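Local coordinates for avidin-related protein 4/5 (Gallus gallus, PDB 1Y55) that binds biotin tightly as a tetrameric, eight-stranded beta-barrel protein of the avidin family, at residues G79-D84 with E89-M94; S99-I104 with W108-V113. The protein carries 1 engineered substitution. All coordinates share one frame; numbering follows the deposited sequence.

Overall arrangement
Both contacts involve consecutive strands of the antiparallel barrel, on opposite sides of the chain's centre, their own centres 28 Å apart. Interaction 1 is a buried pairing within the hairpin of strands 74-83 and 89-98. Interaction 2 is a surface contact in the loop from strand 89-98 to strand 111-120, the next neighbour in the same sheet. Regular backbone hydrogen bonds carry the first, flanked by apolar and aromatic side chains and by the aliphatic parts of longer polar ones. The second has one direct backbone bond, a small apolar touch and bridging waters. Both also meet the second subunit, so each combines a link within the chain with a place in the tetramer.

Interaction 1 of 2, residues G79-D84 with E89-M94; sequences GQCFID and EVLKTM
Gly-79 to Ile-83 pair with Thr-93 to Glu-89 as antiparallel strands whose axes come within 4.7 Å and whose directions differ by 159°. Gln-80 with Lys-92 and Phe-82 with Val-90 are the hydrogen-bonded pairs, and each makes two reciprocal N-H...O bonds. Phe-82 N reaches Val-90 O at 2.9 Å with a nearly straight N-H...O angle of 170°. Gly-79 and Thr-93 form a close non-hydrogen-bonded pair, and Gly-79 CA lies 3.0 Å from Lys-92 O in a CA-H...O contact.

The two faces have different surroundings. On that of Gln-80, Phe-82, Val-90 and Lys-92, the phenyl edge meets the lysine chain: Phe-82 CE2 is 3.8 Å from Lys-92 CG, which lies near the ring plane. Gln-80 CG packs over one face of the same ring, offset toward its rim. Bends at chi2 and chi3 carry the lysine chain away from Gly-79 to Asp-84, and its NZ bonds to Asn-117 and to Tyr-115 OH of the third subunit.

The other face bears Cys-81, Ile-83, Glu-89, Leu-91 and Thr-93. Leu-91 CD2 comes within 3.6 Å of Cys-81 SG, while Phe-62 and Leu-6 pack on both residues. Ile-83 and Glu-89 lie alongside, pointing the same way, with CG1 of the isoleucine 4.2 Å from CG of the glutamate. The carboxylate is engaged by Arg-120 in a salt bridge. Thr-93 OG1 bonds to Asn-116 O, and the threonine side chain lies about 7 Å from biotin. One face thus turns to neighbouring subunits and the other inward, as expected of a beta hairpin in the avidin barrel.

Interaction 2 of 2, residues S99-I104 with W108-V113; sequences SSVNDI and WKATRV
The loop joining the last two strands of the avidin barrel is closed where Ser-99 meets Ala-110, just after strand 89-98 and just before strand 111-120. The direct polar link is from Ser-99 N to Ala-110 O, 2.8 Å long with an N-H...O angle of 166°; the donor lies in the carbonyl plane. Ala-110 O accepts a second bond, from water 1 at 3.2 Å, so the alanine carbonyl is gripped by backbone and solvent together.

Water 1 ties three groups into one cluster. Water 1 lies 2.7 Å from Ser-99 OG and accepts from Arg-112 NE at 2.8 Å. The serine hydroxyl sits beside its own backbone N (chi1 -62°), on the side that faces the water and the arginine. Arg-112 starts out aimed neither at nor away from 99-104, and a bend at chi3 (-68°) helps bring its guanidinium end nearer to Ser-99. Its NH1 is salt-bridged to Asp-39, and the side chain lies about 5 Å from biotin, which places this end of the loop near the ligand site.

Away from the water, the contact is apolar and small. Val-101 CG1 rests 3.9 Å from Ala-110 CB; that valine also packs against Gln-80 of the second subunit.

At the far end of 108-113, Trp-108 touches bound biotin, and Val-37 of the fourth subunit packs against it. This is consistent with the role of the corresponding avidin tryptophan, which reaches into a neighbouring subunit's biotin site. Water 2, at the edge of the indole and in its plane, accepts from Trp-108 N at 3.0 Å and bonds only weakly to Ile-104 O, at 3.4 Å.

Interaction 1 of 2, residues G79-D84 with E89-M94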
loop_
_atom_site.group_PDB
_atom_site.type_symbol
_atom_site.label_atom_id
_atom_site.label_comp_id
_atom_site.label_asym_id
_atom_site.label_seq_id
_atom_site.Cartn_x
_atom_site.Cartn_y
_atom_site.Cartn_z
ATOM N N GLY A 79 -0.057 -10.138 -8.169
ATOM C CA GLY A 79 1.105 -10.898 -7.781
ATOM C C GLY A 79 1.707 -11.642 -8.939
ATOM O O GLY A 79 1.468 -11.318 -10.110
ATOM N N GLN A 80 2.508 -12.641 -8.585
ATOM C CA GLN A 80 3.235 -13.443 -9.562
ATOM C C GLN A 80 3.191 -14.903 -9.135
ATOM O O GLN A 80 3.235 -15.216 -7.948
ATOM C CB GLN A 80 4.679 -12.924 -9.710
ATOM C CG GLN A 80 5.473 -13.577 -10.830
ATOM C CD GLN A 80 6.805 -12.898 -11.154
ATOM O OE1 GLN A 80 7.500 -13.363 -12.098
ATOM N NE2 GLN A 80 7.179 -11.881 -10.462
ATOM N N CYS A 81 3.093 -15.789 -10.129
ATOM C CA CYS A 81 3.197 -17.237 -9.895
ATOM C C CYS A 81 4.630 -17.657 -10.140
ATOM O O CYS A 81 5.158 -17.471 -11.242
ATOM C CB CYS A 81 2.298 -18.036 -10.821
ATOM S SG CYS A 81 0.874 -17.189 -11.432
ATOM N N PHE A 82 5.259 -18.202 -9.110
ATOM C CA PHE A 82 6.607 -18.720 -9.200
ATOM C C PHE A 82 6.579 -20.241 -9.217
ATOM O O PHE A 82 5.790 -20.864 -8.513
ATOM C CB PHE A 82 7.441 -18.251 -8.010
ATOM C CG PHE A 82 7.672 -16.787 -7.985
ATOM C CD1 PHE A 82 8.570 -16.211 -8.862
ATOM C CD2 PHE A 82 6.998 -15.972 -7.092
ATOM C CE1 PHE A 82 8.781 -14.842 -8.851
ATOM C CE2 PHE A 82 7.218 -14.605 -7.066
ATOM C CZ PHE A 82 8.119 -14.041 -7.944
ATOM N N ILE A 83 7.473 -20.820 -10.015
ATOM C CA ILE A 83 7.726 -22.256 -10.057
ATOM C C ILE A 83 9.139 -22.519 -9.540
ATOM O O ILE A 83 10.100 -22.001 -10.089
ATOM C CB ILE A 83 7.670 -22.816 -11.506
ATOM C CG1 ILE A 83 6.393 -22.411 -12.236
ATOM C CG2 ILE A 83 7.820 -24.336 -11.497
ATOM C CD1 ILE A 83 6.534 -22.459 -13.757
ATOM N N ASP A 84 9.210 -23.302 -8.467
ATOM C CA ASP A 84 10.414 -23.841 -7.812
ATOM C C ASP A 84 11.247 -24.723 -8.714
ATOM O O ASP A 84 10.763 -25.215 -9.720
ATOM C CB ASP A 84 9.968 -24.879 -6.757
ATOM C CG ASP A 84 10.219 -24.473 -5.355
ATOM O OD1 ASP A 84 9.605 -25.151 -4.507
ATOM O OD2 ASP A 84 10.977 -23.548 -4.985
ATOM N N GLU A 89 4.516 -24.609 -7.126
ATOM C CA GLU A 89 4.033 -23.272 -7.449
ATOM C C GLU A 89 3.578 -22.511 -6.216
ATOM O O GLU A 89 2.926 -23.052 -5.327
ATOM C CB GLU A 89 2.884 -23.365 -8.449
ATOM C CG GLU A 89 3.376 -23.907 -9.782
ATOM C CD GLU A 89 2.292 -24.177 -10.803
ATOM O OE1 GLU A 89 1.141 -24.326 -10.421
ATOM O OE2 GLU A 89 2.609 -24.261 -11.998
ATOM N N VAL A 90 3.938 -21.242 -6.168
ATOM C CA VAL A 90 3.505 -20.329 -5.119
ATOM C C VAL A 90 3.014 -19.060 -5.794
ATOM O O VAL A 90 3.652 -18.549 -6.714
ATOM C CB VAL A 90 4.673 -19.968 -4.154
ATOM C CG1 VAL A 90 4.270 -18.882 -3.154
ATOM C CG2 VAL A 90 5.186 -21.205 -3.411
ATOM N N LEU A 91 1.885 -18.546 -5.322
ATOM C CA LEU A 91 1.465 -17.189 -5.681
ATOM C C LEU A 91 1.872 -16.248 -4.564
ATOM O O LEU A 91 1.438 -16.419 -3.422
ATOM C CB LEU A 91 -0.038 -17.053 -5.903
ATOM C CG LEU A 91 -0.724 -18.111 -6.753
ATOM C CD1 LEU A 91 -2.199 -17.809 -6.868
ATOM C CD2 LEU A 91 -0.076 -18.209 -8.124
ATOM N N LYS A 92 2.686 -15.250 -4.890
ATOM C CA LYS A 92 3.000 -14.160 -3.976
ATOM C C LYS A 92 2.113 -12.994 -4.383
ATOM O O LYS A 92 2.139 -12.583 -5.539
ATOM C CB LYS A 92 4.477 -13.772 -4.097
ATOM C CG LYS A 92 5.450 -14.869 -3.694
ATOM C CD LYS A 92 5.438 -15.164 -2.206
ATOM C CE LYS A 92 6.150 -14.087 -1.395
ATOM N NZ LYS A 92 6.159 -14.389 0.053
ATOM N N THR A 93 1.302 -12.493 -3.461
ATOM C CA THR A 93 0.368 -11.422 -3.761
ATOM C C THR A 93 0.362 -10.325 -2.722
ATOM O O THR A 93 0.712 -10.517 -1.547
ATOM C CB THR A 93 -1.096 -11.931 -3.907
ATOM O OG1 THR A 93 -1.669 -12.247 -2.628
ATOM C CG2 THR A 93 -1.189 -13.154 -4.787
ATOM N N MET A 94 -0.166 -9.209 -3.178
ATOM C CA MET A 94 -0.552 -8.144 -2.314
ATOM C C MET A 94 -1.908 -7.652 -2.746
ATOM O O MET A 94 -2.299 -7.782 -3.913
ATOM C CB MET A 94 0.518 -7.069 -2.349
ATOM C CG MET A 94 1.806 -7.625 -1.742
ATOM S SD MET A 94 3.056 -6.540 -1.499
ATOM C CE MET A 94 2.070 -5.633 0.070
#

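Interaction 2 of 2, residues S99-I104 with W108-V113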
loop_
_atom_site.group_PDB
_atom_site.type_symbol
_atom_site.label_atom_id
_atom_site.label_comp_id
_atom_site.label_asym_id
_atom_site.label_seq_id
_atom_site.Cartn_x
_atom_site.Cartn_y
_atom_site.Cartn_z
ATOM N N SER A 99 -13.364 -0.462 1.237
ATOM C CA SER A 99 -14.659 -0.356 1.878
ATOM C C SER A 99 -15.486 0.757 1.241
ATOM O O SER A 99 -14.976 1.727 0.691
ATOM C CB SER A 99 -14.481 -0.024 3.364
ATOM O OG SER A 99 -13.785 -1.032 4.068
ATOM N N SER A 100 -16.791 0.620 1.376
ATOM C CA SER A 100 -17.724 1.663 0.991
ATOM C C SER A 100 -17.846 2.685 2.106
ATOM O O SER A 100 -18.122 2.329 3.244
ATOM C CB SER A 100 -19.100 1.047 0.746
ATOM O OG SER A 100 -20.053 2.045 0.481
ATOM N N VAL A 101 -17.634 3.951 1.793
ATOM C CA VAL A 101 -17.890 5.024 2.742
ATOM C C VAL A 101 -19.011 5.921 2.224
ATOM O O VAL A 101 -19.394 5.875 1.058
ATOM C CB VAL A 101 -16.608 5.826 3.072
ATOM C CG1 VAL A 101 -15.573 4.935 3.760
ATOM C CG2 VAL A 101 -16.017 6.484 1.855
ATOM N N ASN A 102 -19.543 6.737 3.126
ATOM C CA ASN A 102 -20.783 7.473 2.897
ATOM C C ASN A 102 -20.655 8.564 1.856
ATOM O O ASN A 102 -21.593 8.834 1.094
ATOM C CB ASN A 102 -21.283 8.096 4.214
ATOM C CG ASN A 102 -21.809 7.055 5.191
ATOM O OD1 ASN A 102 -22.080 5.910 4.819
ATOM N ND2 ASN A 102 -21.957 7.450 6.454
ATOM N N ASP A 103 -19.516 9.232 1.859
ATOM C CA ASP A 103 -19.255 10.310 0.925
ATOM C C ASP A 103 -17.764 10.539 0.820
ATOM O O ASP A 103 -16.967 9.939 1.563
ATOM C CB ASP A 103 -19.996 11.597 1.308
ATOM C CG ASP A 103 -19.561 12.156 2.635
ATOM O OD1 ASP A 103 -18.489 12.786 2.693
ATOM O OD2 ASP A 103 -20.240 12.026 3.669
ATOM N N ILE A 104 -17.387 11.396 -0.111
ATOM C CA ILE A 104 -16.001 11.574 -0.479
ATOM C C ILE A 104 -15.127 12.092 0.665
ATOM O O ILE A 104 -13.929 11.842 0.677
ATOM C CB ILE A 104 -15.923 12.475 -1.736
ATOM C CG1 ILE A 104 -14.583 12.305 -2.442
ATOM C CG2 ILE A 104 -16.187 13.942 -1.388
ATOM C CD1 ILE A 104 -14.623 12.763 -3.868
ATOM N N TRP A 108 -10.440 8.932 2.679
ATOM C CA TRP A 108 -9.105 8.696 3.216
ATOM C C TRP A 108 -8.984 7.387 4.000
ATOM O O TRP A 108 -7.910 6.819 4.054
ATOM C CB TRP A 108 -8.664 9.872 4.119
ATOM C CG TRP A 108 -9.451 9.960 5.391
ATOM C CD1 TRP A 108 -10.636 10.622 5.572
ATOM C CD2 TRP A 108 -9.148 9.344 6.649
ATOM N NE1 TRP A 108 -11.095 10.445 6.851
ATOM C CE2 TRP A 108 -10.191 9.679 7.543
ATOM C CE3 TRP A 108 -8.103 8.535 7.115
ATOM C CZ2 TRP A 108 -10.221 9.222 8.867
ATOM C CZ3 TRP A 108 -8.137 8.096 8.430
ATOM C CH2 TRP A 108 -9.179 8.436 9.283
ATOM N N LYS A 109 -10.068 6.945 4.630
ATOM C CA LYS A 109 -10.041 5.787 5.524
ATOM C C LYS A 109 -10.527 4.492 4.876
ATOM O O LYS A 109 -10.739 3.502 5.582
ATOM C CB LYS A 109 -10.879 6.070 6.785
ATOM C CG LYS A 109 -12.395 5.937 6.612
ATOM C CD LYS A 109 -13.150 6.747 7.656
ATOM C CE LYS A 109 -12.949 6.182 9.051
ATOM N NZ LYS A 109 -13.410 4.776 9.148
ATOM N N ALA A 110 -10.741 4.501 3.564
ATOM C CA ALA A 110 -11.464 3.416 2.915
ATOM C C ALA A 110 -10.632 2.255 2.381
ATOM O O ALA A 110 -11.224 1.303 1.871
ATOM C CB ALA A 110 -12.339 3.975 1.799
ATOM N N THR A 111 -9.301 2.316 2.444
ATOM C CA THR A 111 -8.475 1.308 1.774
ATOM C C THR A 111 -7.481 0.651 2.723
ATOM O O THR A 111 -6.590 1.306 3.264
ATOM C CB THR A 111 -7.730 1.918 0.581
ATOM O OG1 THR A 111 -8.673 2.557 -0.290
ATOM C CG2 THR A 111 -7.055 0.837 -0.234
ATOM N N ARG A 112 -7.633 -0.661 2.901
ATOM C CA ARG A 112 -6.693 -1.486 3.654
ATOM C C ARG A 112 -5.757 -2.212 2.670
ATOM O O ARG A 112 -6.118 -2.446 1.507
ATOM C CB ARG A 112 -7.434 -2.484 4.545
ATOM C CG ARG A 112 -7.977 -1.813 5.806
ATOM C CD ARG A 112 -8.940 -2.631 6.624
ATOM N NE ARG A 112 -10.199 -2.826 5.919
ATOM C CZ ARG A 112 -11.241 -3.488 6.415
ATOM N NH1 ARG A 112 -11.188 -4.054 7.615
ATOM N NH2 ARG A 112 -12.338 -3.613 5.681
ATOM N N VAL A 113 -4.567 -2.535 3.148
ATOM C CA VAL A 113 -3.548 -3.183 2.349
ATOM C C VAL A 113 -2.997 -4.389 3.107
ATOM O O VAL A 113 -2.908 -4.386 4.329
ATOM C CB VAL A 113 -2.415 -2.176 1.964
ATOM C CG1 VAL A 113 -1.704 -1.607 3.188
ATOM C CG2 VAL A 113 -1.415 -2.774 0.986
HETATM O O HOH W 1 -11.150 -1.291 3.718
HETATM O O HOH W 2 -11.013 11.822 2.343
#